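Local coordinates for protein cephalosporin acylase (Bacillus halodurans, PDB 2NLZ) that probably acts as a cephalosporin acylase, an amide-bond hydrolase of the gamma-glutamyltranspeptidase family within the Ntn-hydrolase clan, at residues 27-32 against 56-61; 62-67 against 379-384; 70-75 against 373-378; 116-121 against 395-400. The protein carries 1 engineered substitution. All blocks are in the same frame, centred on the assembly; numbering follows the deposited sequence.

Interaction 1: 27-32 against 56-61; sequences ATSQPL and TALTVL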
loop_
_atom_site.group_PDB
_atom_site.type_symbol
_atom_site.label_atom_id
_atom_site.label_comp_id
_atom_site.label_asym_id
_atom_site.label_seq_id
_atom_site.Cartn_x
_atom_site.Cartn_y
_atom_site.Cartn_z
ATOM N N ALA D 27 13.333 2.379 27.145
ATOM C CA ALA D 27 12.661 1.780 26.013
ATOM C C ALA D 27 12.502 0.277 26.229
ATOM O O ALA D 27 13.485 -0.473 26.310
ATOM C CB ALA D 27 13.412 2.074 24.724
ATOM N N THR D 28 11.253 -0.152 26.335
ATOM C CA THR D 28 10.949 -1.552 26.579
ATOM C C THR D 28 9.543 -1.946 26.100
ATOM O O THR D 28 8.755 -1.101 25.651
ATOM C CB THR D 28 11.128 -1.922 28.071
ATOM O OG1 THR D 28 11.060 -3.348 28.225
ATOM C CG2 THR D 28 10.063 -1.223 28.934
ATOM N N SER D 29 9.248 -3.239 26.234
ATOM C CA SER D 29 8.047 -3.840 25.700
ATOM C C SER D 29 6.824 -3.746 26.602
ATOM O O SER D 29 5.779 -4.306 26.274
ATOM C CB SER D 29 8.323 -5.305 25.389
ATOM O OG SER D 29 8.632 -6.007 26.571
ATOM N N GLN D 30 6.927 -3.062 27.733
ATOM C CA GLN D 30 5.747 -2.894 28.579
ATOM C C GLN D 30 5.727 -1.492 29.147
ATOM O O GLN D 30 6.643 -1.135 29.875
ATOM C CB GLN D 30 5.758 -3.920 29.704
ATOM C CG GLN D 30 4.386 -4.443 30.076
ATOM C CD GLN D 30 3.715 -5.197 28.936
ATOM O OE1 GLN D 30 2.522 -5.016 28.678
ATOM N NE2 GLN D 30 4.479 -6.046 28.244
ATOM N N PRO D 31 4.693 -0.690 28.814
ATOM C CA PRO D 31 4.701 0.755 29.100
ATOM C C PRO D 31 4.879 1.087 30.583
ATOM O O PRO D 31 5.618 2.024 30.920
ATOM C CB PRO D 31 3.336 1.229 28.590
ATOM C CG PRO D 31 2.913 0.194 27.613
ATOM C CD PRO D 31 3.446 -1.102 28.154
ATOM N N LEU D 32 4.230 0.306 31.450
ATOM C CA LEU D 32 4.408 0.420 32.893
ATOM C C LEU D 32 5.806 0.013 33.366
ATOM O O LEU D 32 6.245 0.443 34.426
ATOM C CB LEU D 32 3.352 -0.395 33.632
ATOM C CG LEU D 32 1.881 -0.041 33.392
ATOM C CD1 LEU D 32 1.008 -1.152 33.940
ATOM C CD2 LEU D 32 1.486 1.303 34.000
ATOM N N THR D 56 12.990 -6.013 36.578
ATOM C CA THR D 56 12.215 -6.619 37.654
ATOM C C THR D 56 10.729 -6.339 37.478
ATOM O O THR D 56 9.899 -7.175 37.833
ATOM C CB THR D 56 12.666 -6.130 39.049
ATOM O OG1 THR D 56 12.729 -4.699 39.065
ATOM C CG2 THR D 56 14.024 -6.696 39.399
ATOM N N ALA D 57 10.406 -5.161 36.942
ATOM C CA ALA D 57 9.025 -4.816 36.611
ATOM C C ALA D 57 8.447 -5.779 35.586
ATOM O O ALA D 57 7.329 -6.262 35.762
ATOM C CB ALA D 57 8.922 -3.383 36.114
ATOM N N LEU D 58 9.234 -6.065 34.543
ATOM C CA LEU D 58 8.857 -6.976 33.449
ATOM C C LEU D 58 8.586 -8.393 33.935
ATOM O O LEU D 58 7.807 -9.137 33.337
ATOM C CB LEU D 58 9.951 -7.006 32.372
ATOM C CG LEU D 58 10.085 -5.772 31.476
ATOM C CD1 LEU D 58 11.440 -5.709 30.776
ATOM C CD2 LEU D 58 8.957 -5.697 30.468
ATOM N N THR D 59 9.257 -8.750 35.027
ATOM C CA THR D 59 9.094 -10.035 35.692
ATOM C C THR D 59 7.652 -10.242 36.157
ATOM O O THR D 59 7.163 -11.366 36.216
ATOM C CB THR D 59 10.101 -10.150 36.831
ATOM O OG1 THR D 59 11.066 -11.148 36.499
ATOM C CG2 THR D 59 9.437 -10.509 38.145
ATOM N N VAL D 60 6.972 -9.137 36.440
ATOM C CA VAL D 60 5.598 -9.167 36.881
ATOM C C VAL D 60 4.654 -8.803 35.744
ATOM O O VAL D 60 3.572 -9.377 35.630
ATOM C CB VAL D 60 5.375 -8.187 38.041
ATOM C CG1 VAL D 60 3.892 -8.122 38.413
ATOM C CG2 VAL D 60 6.257 -8.558 39.254
ATOM N N LEU D 61 5.086 -7.869 34.893
ATOM C CA LEU D 61 4.216 -7.243 33.891
ATOM C C LEU D 61 4.078 -8.013 32.591
ATOM O O LEU D 61 3.070 -7.880 31.885
ATOM C CB LEU D 61 4.671 -5.820 33.599
ATOM C CG LEU D 61 4.534 -4.853 34.772
ATOM C CD1 LEU D 61 5.421 -3.644 34.562
ATOM C CD2 LEU D 61 3.068 -4.472 34.962
#
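L61, in the last turn of helix 47-61, carries the largest share of this buried contact with residues 27-32, where strand 24-28 gives way to helix 31-42. Its CB lies 3.8 Å from Q30 CG, the two side chains crossing obliquely. Beyond CB, CG stands anti to the carbonyl carbon (chi1 -66°), which sends both methyls toward L32. L61 CD1 lies 3.9 Å from L32 C and hardly farther from L32 CB, while CD2 meets L32 CD1. The two leucines cross at about a right angle, so one L61 methyl lies on the root of L32 and the other meets its tip. One turn earlier, L58 takes nearly the same rotamer and reaches for T28 tip to tip. Its CD1 comes within 3.5 Å of T28 OG1, and its CD2 lies 3.7 Å from Q30 CB. The Q30 chain bends at chi2 (63°), leaving its CB and CG to line the leucines; its backbone occupies the N-cap position of helix 31-42. L58 also packs on V359 and L361 of strand 359-365, so the contact fastens helix 47-61 onto the sheet, as expected for the helix-on-sheet layering of Ntn hydrolases. Y148 of helix 143-151 touches both L32 and L61, and L32 additionally meets A538 of a second subunit. No hydrogen bond joins the two segments. The two hydroxyls turn to other partners, T28 OG1 to Y360 O and S29 OG to E62 OE2, which implies that leucine methyls and aliphatic carbons hold this junction.

Interaction 2: 62-67 against 379-384; sequences EPTSNG and MGFGSG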
loop_
_atom_site.group_PDB
_atom_site.type_symbol
_atom_site.label_atom_id
_atom_site.label_comp_id
_atom_site.label_asym_id
_atom_site.label_seq_id
_atom_site.Cartn_x
_atom_site.Cartn_y
_atom_site.Cartn_z
ATOM N N GLU D 62 5.085 -8.818 32.280
ATOM C CA GLU D 62 5.046 -9.678 31.093
ATOM C C GLU D 62 5.514 -11.111 31.404
ATOM O O GLU D 62 6.578 -11.527 30.949
ATOM C CB GLU D 62 5.896 -9.065 29.980
ATOM C CG GLU D 62 5.623 -9.622 28.605
ATOM C CD GLU D 62 6.422 -8.928 27.518
ATOM O OE1 GLU D 62 6.992 -9.630 26.661
ATOM O OE2 GLU D 62 6.480 -7.682 27.517
ATOM N N PRO D 63 4.705 -11.881 32.163
ATOM C CA PRO D 63 5.119 -13.210 32.635
ATOM C C PRO D 63 5.184 -14.249 31.524
ATOM O O PRO D 63 5.675 -15.354 31.730
ATOM C CB PRO D 63 4.028 -13.591 33.641
ATOM C CG PRO D 63 3.233 -12.336 33.860
ATOM C CD PRO D 63 3.344 -11.557 32.614
ATOM N N THR D 64 4.702 -13.879 30.349
ATOM C CA THR D 64 4.707 -14.768 29.215
ATOM C C THR D 64 6.073 -14.835 28.562
ATOM O O THR D 64 6.287 -15.670 27.706
ATOM C CB THR D 64 3.684 -14.327 28.163
ATOM O OG1 THR D 64 3.941 -12.972 27.780
ATOM C CG2 THR D 64 2.269 -14.432 28.709
ATOM N N SER D 65 6.997 -13.967 28.966
ATOM C CA SER D 65 8.301 -13.861 28.303
ATOM C C SER D 65 9.464 -13.874 29.283
ATOM O O SER D 65 10.612 -13.605 28.921
ATOM C CB SER D 65 8.363 -12.568 27.488
ATOM O OG SER D 65 7.452 -12.606 26.411
ATOM N N ASN D 66 9.174 -14.222 30.524
ATOM C CA ASN D 66 10.011 -13.771 31.596
ATOM C C ASN D 66 9.704 -14.465 32.894
ATOM O O ASN D 66 8.700 -15.156 33.002
ATOM C CB ASN D 66 9.716 -12.295 31.784
ATOM C CG ASN D 66 10.873 -11.560 32.272
ATOM O OD1 ASN D 66 10.740 -10.467 32.791
ATOM N ND2 ASN D 66 12.048 -12.154 32.123
ATOM N N GLY D 67 10.558 -14.254 33.891
ATOM C CA GLY D 67 10.298 -14.708 35.251
ATOM C C GLY D 67 11.413 -14.318 36.197
ATOM O O GLY D 67 12.477 -13.865 35.776
ATOM N N MET D 379 11.720 -20.588 26.807
ATOM C CA MET D 379 10.435 -20.793 26.148
ATOM C C MET D 379 9.238 -20.240 26.926
ATOM O O MET D 379 8.672 -20.927 27.776
ATOM C CB MET D 379 10.232 -22.267 25.822
ATOM C CG MET D 379 11.118 -22.744 24.703
ATOM S SD MET D 379 10.918 -24.486 24.333
ATOM C CE MET D 379 11.784 -24.594 22.767
ATOM N N GLY D 380 8.855 -19.003 26.615
ATOM C CA GLY D 380 7.665 -18.393 27.187
ATOM C C GLY D 380 7.730 -18.307 28.697
ATOM O O GLY D 380 8.577 -17.611 29.248
ATOM N N PHE D 381 6.835 -19.033 29.362
ATOM C CA PHE D 381 6.809 -19.111 30.819
ATOM C C PHE D 381 7.998 -19.912 31.354
ATOM O O PHE D 381 8.362 -19.799 32.523
ATOM C CB PHE D 381 5.492 -19.733 31.289
ATOM C CG PHE D 381 4.354 -18.756 31.390
ATOM C CD1 PHE D 381 4.172 -17.991 32.543
ATOM C CD2 PHE D 381 3.453 -18.614 30.351
ATOM C CE1 PHE D 381 3.117 -17.091 32.654
ATOM C CE2 PHE D 381 2.396 -17.715 30.453
ATOM C CZ PHE D 381 2.225 -16.952 31.610
ATOM N N GLY D 382 8.603 -20.713 30.485
ATOM C CA GLY D 382 9.763 -21.505 30.849
ATOM C C GLY D 382 9.442 -22.974 31.010
ATOM O O GLY D 382 8.759 -23.562 30.186
ATOM N N SER D 383 9.932 -23.561 32.091
ATOM C CA SER D 383 9.790 -24.994 32.330
ATOM C C SER D 383 8.407 -25.405 32.813
ATOM O O SER D 383 8.058 -26.575 32.760
ATOM C CB SER D 383 10.845 -25.451 33.340
ATOM O OG SER D 383 10.683 -24.807 34.595
ATOM N N GLY D 384 7.637 -24.443 33.302
ATOM C CA GLY D 384 6.355 -24.729 33.935
ATOM C C GLY D 384 6.472 -24.990 35.425
ATOM O O GLY D 384 5.467 -25.013 36.152
#
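Two tight turns lie against each other here. Residues E62 to S65, leaving helix 47-61, form a type I beta turn closed by S65 N to E62 O, whereas M379 to G382 form a type II' turn closed by G382 N to M379 O at 2.7 Å. G380 occupies the second position of the latter with a positive phi of 60°, a conformation that favours glycine. Measured between CA atoms, S65 and G380 are the nearest pair, 4.7 Å apart, yet no hydrogen bond links the segments. Instead G380 CA makes a bent C-H...O contact with T64 O. Both turns border the central antiparallel strands of the Ntn-hydrolase fold: 62-67 leads into strand 71-78, and strand 370-376 runs on into the loop that holds 379-384. S65 also bonds through its backbone to T358, the first modelled residue after a gap in the chain. F381 supplies the main side chain, its CG anti to the carbonyl carbon (chi1 -84°). One face of its ring receives T64 CA in a CH-pi contact, 4.1 Å from the ring centroid and close to the normal. P63 O stands over the same face, offset toward the rim near CD1. P63 CB approaches F381 CE1 at 3.7 Å, and T64 CG2 meets F381 CE2 at the same distance. W163 of helix 157-173 and W182 of helix 180-186 join the F381 ring edge-to-face, making it part of an aromatic cluster. Within the first turn, E62 OE1 forms a salt bridge with R511, and S65 OG lies 3.0 Å from that same E62 OE1.

Interaction 3: 70-75 against 373-378; sequences SDAFAL and FIQSNY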
loop_
_atom_site.group_PDB
_atom_site.type_symbol
_atom_site.label_atom_id
_atom_site.label_comp_id
_atom_site.label_asym_id
_atom_site.label_seq_id
_atom_site.Cartn_x
_atom_site.Cartn_y
_atom_site.Cartn_z
ATOM N N SER D 70 14.450 -16.470 35.701
ATOM C CA SER D 70 15.143 -16.276 34.424
ATOM C C SER D 70 16.638 -16.202 34.625
ATOM O O SER D 70 17.106 -16.091 35.754
ATOM C CB SER D 70 14.682 -14.970 33.775
ATOM O OG SER D 70 13.351 -15.066 33.293
ATOM N N ASP D 71 17.395 -16.270 33.537
ATOM C CA ASP D 71 18.722 -15.648 33.573
ATOM C C ASP D 71 18.758 -14.388 32.709
ATOM O O ASP D 71 17.795 -14.117 31.989
ATOM C CB ASP D 71 19.916 -16.613 33.357
ATOM C CG ASP D 71 19.692 -17.625 32.278
ATOM O OD1 ASP D 71 20.262 -18.723 32.417
ATOM O OD2 ASP D 71 18.969 -17.338 31.305
ATOM N N ALA D 72 19.840 -13.615 32.821
ATOM C CA ALA D 72 19.927 -12.290 32.200
ATOM C C ALA D 72 21.283 -12.009 31.558
ATOM O O ALA D 72 22.250 -12.715 31.810
ATOM C CB ALA D 72 19.612 -11.219 33.231
ATOM N N PHE D 73 21.344 -10.973 30.729
ATOM C CA PHE D 73 22.600 -10.506 30.127
ATOM C C PHE D 73 22.575 -8.985 30.009
ATOM O O PHE D 73 21.501 -8.382 29.833
ATOM C CB PHE D 73 22.798 -11.100 28.731
ATOM C CG PHE D 73 23.319 -12.514 28.722
ATOM C CD1 PHE D 73 24.670 -12.766 28.598
ATOM C CD2 PHE D 73 22.444 -13.600 28.783
ATOM C CE1 PHE D 73 25.144 -14.071 28.556
ATOM C CE2 PHE D 73 22.909 -14.914 28.751
ATOM C CZ PHE D 73 24.261 -15.146 28.635
ATOM N N ALA D 74 23.751 -8.359 30.085
ATOM C CA ALA D 74 23.827 -6.896 29.967
ATOM C C ALA D 74 25.112 -6.382 29.349
ATOM O O ALA D 74 26.194 -6.914 29.605
ATOM C CB ALA D 74 23.590 -6.220 31.312
ATOM N N LEU D 75 24.965 -5.364 28.507
ATOM C CA LEU D 75 26.078 -4.535 28.093
ATOM C C LEU D 75 25.821 -3.157 28.669
ATOM O O LEU D 75 24.851 -2.492 28.299
ATOM C CB LEU D 75 26.224 -4.482 26.571
ATOM C CG LEU D 75 27.028 -5.612 25.910
ATOM C CD1 LEU D 75 27.077 -5.472 24.401
ATOM C CD2 LEU D 75 28.433 -5.648 26.476
ATOM N N PHE D 373 19.924 -4.387 28.180
ATOM C CA PHE D 373 19.579 -5.444 29.132
ATOM C C PHE D 373 18.562 -6.374 28.539
ATOM O O PHE D 373 17.609 -5.927 27.911
ATOM C CB PHE D 373 18.987 -4.863 30.422
ATOM C CG PHE D 373 18.863 -5.863 31.536
ATOM C CD1 PHE D 373 19.897 -6.031 32.453
ATOM C CD2 PHE D 373 17.719 -6.649 31.669
ATOM C CE1 PHE D 373 19.791 -6.964 33.485
ATOM C CE2 PHE D 373 17.605 -7.590 32.697
ATOM C CZ PHE D 373 18.635 -7.740 33.611
ATOM N N ILE D 374 18.738 -7.666 28.788
ATOM C CA ILE D 374 17.827 -8.663 28.278
ATOM C C ILE D 374 17.732 -9.858 29.242
ATOM O O ILE D 374 18.746 -10.288 29.800
ATOM C CB ILE D 374 18.270 -9.058 26.856
ATOM C CG1 ILE D 374 17.251 -9.949 26.159
ATOM C CG2 ILE D 374 19.641 -9.667 26.879
ATOM C CD1 ILE D 374 17.387 -9.921 24.662
ATOM N N GLN D 375 16.520 -10.368 29.477
ATOM C CA GLN D 375 16.351 -11.587 30.293
ATOM C C GLN D 375 15.226 -12.474 29.778
ATOM O O GLN D 375 14.281 -11.980 29.179
ATOM C CB GLN D 375 16.167 -11.273 31.796
ATOM C CG GLN D 375 14.870 -10.603 32.165
ATOM C CD GLN D 375 14.789 -10.204 33.612
ATOM O OE1 GLN D 375 15.795 -9.888 34.239
ATOM N NE2 GLN D 375 13.579 -10.196 34.150
ATOM N N SER D 376 15.331 -13.781 30.026
ATOM C CA SER D 376 14.348 -14.738 29.524
ATOM C C SER D 376 14.254 -16.037 30.333
ATOM O O SER D 376 15.215 -16.466 30.966
ATOM C CB SER D 376 14.647 -15.058 28.057
ATOM O OG SER D 376 13.883 -16.138 27.561
ATOM N N ASN D 377 13.070 -16.646 30.286
ATOM C CA ASN D 377 12.845 -18.004 30.757
ATOM C C ASN D 377 12.998 -19.020 29.628
ATOM O O ASN D 377 12.528 -20.151 29.727
ATOM C CB ASN D 377 11.453 -18.112 31.367
ATOM C CG ASN D 377 11.475 -18.001 32.875
ATOM O OD1 ASN D 377 12.502 -17.677 33.456
ATOM N ND2 ASN D 377 10.338 -18.286 33.521
ATOM N N TYR D 378 13.681 -18.598 28.567
ATOM C CA TYR D 378 13.753 -19.308 27.290
ATOM C C TYR D 378 12.373 -19.445 26.646
ATOM O O TYR D 378 11.892 -18.500 26.022
ATOM C CB TYR D 378 14.501 -20.635 27.413
ATOM C CG TYR D 378 14.769 -21.323 26.100
ATOM C CD1 TYR D 378 15.164 -20.603 24.971
ATOM C CD2 TYR D 378 14.641 -22.703 25.985
ATOM C CE1 TYR D 378 15.410 -21.248 23.757
ATOM C CE2 TYR D 378 14.893 -23.352 24.783
ATOM C CZ TYR D 378 15.273 -22.621 23.676
ATOM O OH TYR D 378 15.517 -23.271 22.490
#
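N377 ND2 is the best-held polar atom of the pairing, gripped by two carbonyls, F381 O and A393 O, just past the end of strand 370-376. Along the strands themselves, F73 N donates to I374 O at 2.8 Å, almost along the C=O axis. F73 O in turn accepts from I374 N at 3.0 Å. Strands 71-75 and 373-376 thus run antiparallel, at 168°, as central neighbours in the sheet region of this Ntn-hydrolase fold. F73 with I374 and D71 with S376 are the hydrogen-bonded pairs; A72 with Q375 and A74 with F373 are the non-hydrogen-bonded ones. At the D71 pair the bonding is uneven, since S376 N reaches D71 O nearly along the C=O axis while D71 N to S376 O is weak. On the face bearing A72, A74, F373 and Q375, the F373 ring, its CG anti to the backbone N (chi1 -169°), brings CZ within 3.6 Å of A72 CB. Its CD1 lies 3.9 Å from A74 CB, so the ring bridges the two alanines. W126 and L129 of helix 122-133 cover this ring, and W126 NE1 bonds to Q375 OE1. On the face bearing D71, F73, I374 and S376, F73 CB packs on I374 CG2, and the F73 ring meets H419 edge-to-face. D71 points the same way, its OD2 making a weak hydrogen bond to that histidine. The other branch of the N377 amide, OD1, lies 2.8 Å from S70 OG, whose single proton is also within reach of G67 O.

Interaction 4: 116-121 against 395-400; sequences PVTVPG and QNRGHN
This is a loop-to-loop contact, largely buried, in which the 116-121 segment ahead of helix 122-133 lies along the 395-400 segment that follows strand 392-393. Its firmest link joins main chains: G398 N donates to P116 O at 2.8 Å, approaching in the plane of the carbonyl. G398 belongs to the 3-10 segment 397-400, so the bond ties the start of that segment to the loop. A side chain at G398 would run into P116 O and crowd T118 CG2, which rests 3.6 Å from G398 CA. T118 and Q395 meet at about a right angle. The Q395 chain is extended beyond CG, and its amide nitrogen NE2 makes a weak hydrogen bond to T118 O at 3.3 Å, nearly straight. T118 OG1 is closer to Q395 NE2, at 2.9 Å, but lies in a poor direction for a bond; its other neighbour is R397 CB. A second weak bond runs from Q395 NE2 to D71 OD1, so this one amide spans the loop and strand 71-78. Van der Waals contacts complete the other end. P116 CG lies 3.9 Å from N396 CB in an oblique crossing, and V117 CG2 covers Q395 O at 3.6 Å. Two polar side chains look to other loops: N396 ND2 bonds to P111 O and its OD1 to M379 N, while R397 NH1 bonds to T420 OG1. L244 of helix 241-245 packs on V119 and P120, while Q395 and N396 bond through their backbones to G69 and N377 near the ends of strands 71-78 and 370-376.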
loop_
_atom_site.group_PDB
_atom_site.type_symbol
_atom_site.label_atom_id
_atom_site.label_comp_id
_atom_site.label_asym_id
_atom_site.label_seq_id
_atom_site.Cartn_x
_atom_site.Cartn_y
_atom_site.Cartn_z
ATOM N N PRO D 116 14.830 -29.644 32.336
ATOM C CA PRO D 116 15.603 -28.637 31.594
ATOM C C PRO D 116 15.933 -27.358 32.370
ATOM O O PRO D 116 16.425 -26.398 31.779
ATOM C CB PRO D 116 14.663 -28.281 30.443
ATOM C CG PRO D 116 13.317 -28.375 31.066
ATOM C CD PRO D 116 13.388 -29.515 32.052
ATOM N N VAL D 117 15.653 -27.338 33.669
ATOM C CA VAL D 117 15.918 -26.164 34.499
ATOM C C VAL D 117 17.403 -26.025 34.857
ATOM O O VAL D 117 17.986 -26.923 35.461
ATOM C CB VAL D 117 15.095 -26.211 35.799
ATOM C CG1 VAL D 117 15.343 -24.961 36.631
ATOM C CG2 VAL D 117 13.607 -26.375 35.490
ATOM N N THR D 118 18.001 -24.901 34.467
ATOM C CA THR D 118 19.346 -24.520 34.914
ATOM C C THR D 118 19.222 -23.427 35.975
ATOM O O THR D 118 18.138 -22.863 36.134
ATOM C CB THR D 118 20.210 -24.018 33.737
ATOM O OG1 THR D 118 19.643 -22.825 33.171
ATOM C CG2 THR D 118 20.302 -25.087 32.684
ATOM N N VAL D 119 20.303 -23.110 36.691
ATOM C CA VAL D 119 20.192 -22.089 37.745
ATOM C C VAL D 119 19.816 -20.728 37.162
ATOM O O VAL D 119 20.449 -20.256 36.215
ATOM C CB VAL D 119 21.424 -21.999 38.735
ATOM C CG1 VAL D 119 21.628 -23.311 39.450
ATOM C CG2 VAL D 119 22.706 -21.596 38.046
ATOM N N PRO D 120 18.723 -20.137 37.678
ATOM C CA PRO D 120 18.295 -18.803 37.290
ATOM C C PRO D 120 19.336 -17.768 37.679
ATOM O O PRO D 120 19.559 -17.544 38.862
ATOM C CB PRO D 120 17.025 -18.589 38.121
ATOM C CG PRO D 120 16.560 -19.933 38.477
ATOM C CD PRO D 120 17.800 -20.740 38.654
ATOM N N GLY D 121 19.963 -17.143 36.687
ATOM C CA GLY D 121 21.005 -16.151 36.943
ATOM C C GLY D 121 20.598 -14.686 37.097
ATOM O O GLY D 121 21.399 -13.854 37.549
ATOM N N GLN D 395 13.061 -21.056 34.500
ATOM C CA GLN D 395 13.412 -21.143 33.085
ATOM C C GLN D 395 13.585 -22.581 32.588
ATOM O O GLN D 395 13.796 -23.502 33.378
ATOM C CB GLN D 395 14.705 -20.363 32.838
ATOM C CG GLN D 395 15.924 -20.895 33.574
ATOM C CD GLN D 395 17.178 -20.145 33.205
ATOM O OE1 GLN D 395 17.172 -19.375 32.247
ATOM N NE2 GLN D 395 18.261 -20.358 33.955
ATOM N N ASN D 396 13.496 -22.776 31.278
ATOM C CA ASN D 396 13.825 -24.076 30.684
ATOM C C ASN D 396 15.069 -24.044 29.792
ATOM O O ASN D 396 15.190 -24.828 28.861
ATOM C CB ASN D 396 12.621 -24.720 29.969
ATOM C CG ASN D 396 12.295 -24.065 28.631
ATOM O OD1 ASN D 396 12.388 -22.854 28.470
ATOM N ND2 ASN D 396 11.897 -24.877 27.674
ATOM N N ARG D 397 16.007 -23.160 30.128
ATOM C CA ARG D 397 17.238 -22.933 29.346
ATOM C C ARG D 397 18.076 -24.167 29.006
ATOM O O ARG D 397 18.689 -24.208 27.952
ATOM C CB ARG D 397 18.112 -21.886 30.036
ATOM C CG ARG D 397 19.332 -21.454 29.246
ATOM C CD ARG D 397 18.990 -20.973 27.847
ATOM N NE ARG D 397 18.064 -19.848 27.855
ATOM C CZ ARG D 397 17.755 -19.146 26.772
ATOM N NH1 ARG D 397 18.307 -19.455 25.597
ATOM N NH2 ARG D 397 16.903 -18.130 26.867
ATOM N N GLY D 398 18.080 -25.170 29.879
ATOM C CA GLY D 398 18.812 -26.414 29.643
ATOM C C GLY D 398 18.361 -27.212 28.431
ATOM O O GLY D 398 19.065 -28.120 27.981
ATOM N N HIS D 399 17.190 -26.867 27.895
ATOM C CA HIS D 399 16.677 -27.464 26.663
ATOM C C HIS D 399 17.597 -27.208 25.454
ATOM O O HIS D 399 17.554 -27.954 24.473
ATOM C CB HIS D 399 15.263 -26.954 26.393
ATOM C CG HIS D 399 14.624 -27.533 25.169
ATOM N ND1 HIS D 399 13.963 -28.741 25.178
ATOM C CD2 HIS D 399 14.534 -27.061 23.902
ATOM C CE1 HIS D 399 13.492 -28.990 23.969
ATOM N NE2 HIS D 399 13.827 -27.988 23.178
ATOM N N ASN D 400 18.435 -26.173 25.547
ATOM C CA ASN D 400 19.394 -25.813 24.495
ATOM C C ASN D 400 20.590 -26.762 24.377
ATOM O O ASN D 400 21.272 -26.788 23.346
ATOM C CB ASN D 400 19.904 -24.378 24.698
ATOM C CG ASN D 400 19.066 -23.340 23.971
ATOM O OD1 ASN D 400 18.817 -23.454 22.768
ATOM N ND2 ASN D 400 18.639 -22.312 24.698
#

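All four interactions are mostly buried, but their chemistry follows their place in the fold. Interaction 3, nearest the centre of the chain, is the strand pairing, with backbone bonds along its length. Interaction 1 holds a helix over the same sheet by apolar side chains, and interaction 2 follows it along the chain and touches it through a polar side-chain bond. Interactions 2 and 4 are turn and loop contacts beyond the strand ends, the former led by an aromatic ring and the latter by one main-chain bond and a glutamine amide. These two also touch each other, while N377 O to N396 N ties interaction 4 to interaction 3. Interactions 1 and 4 do not touch.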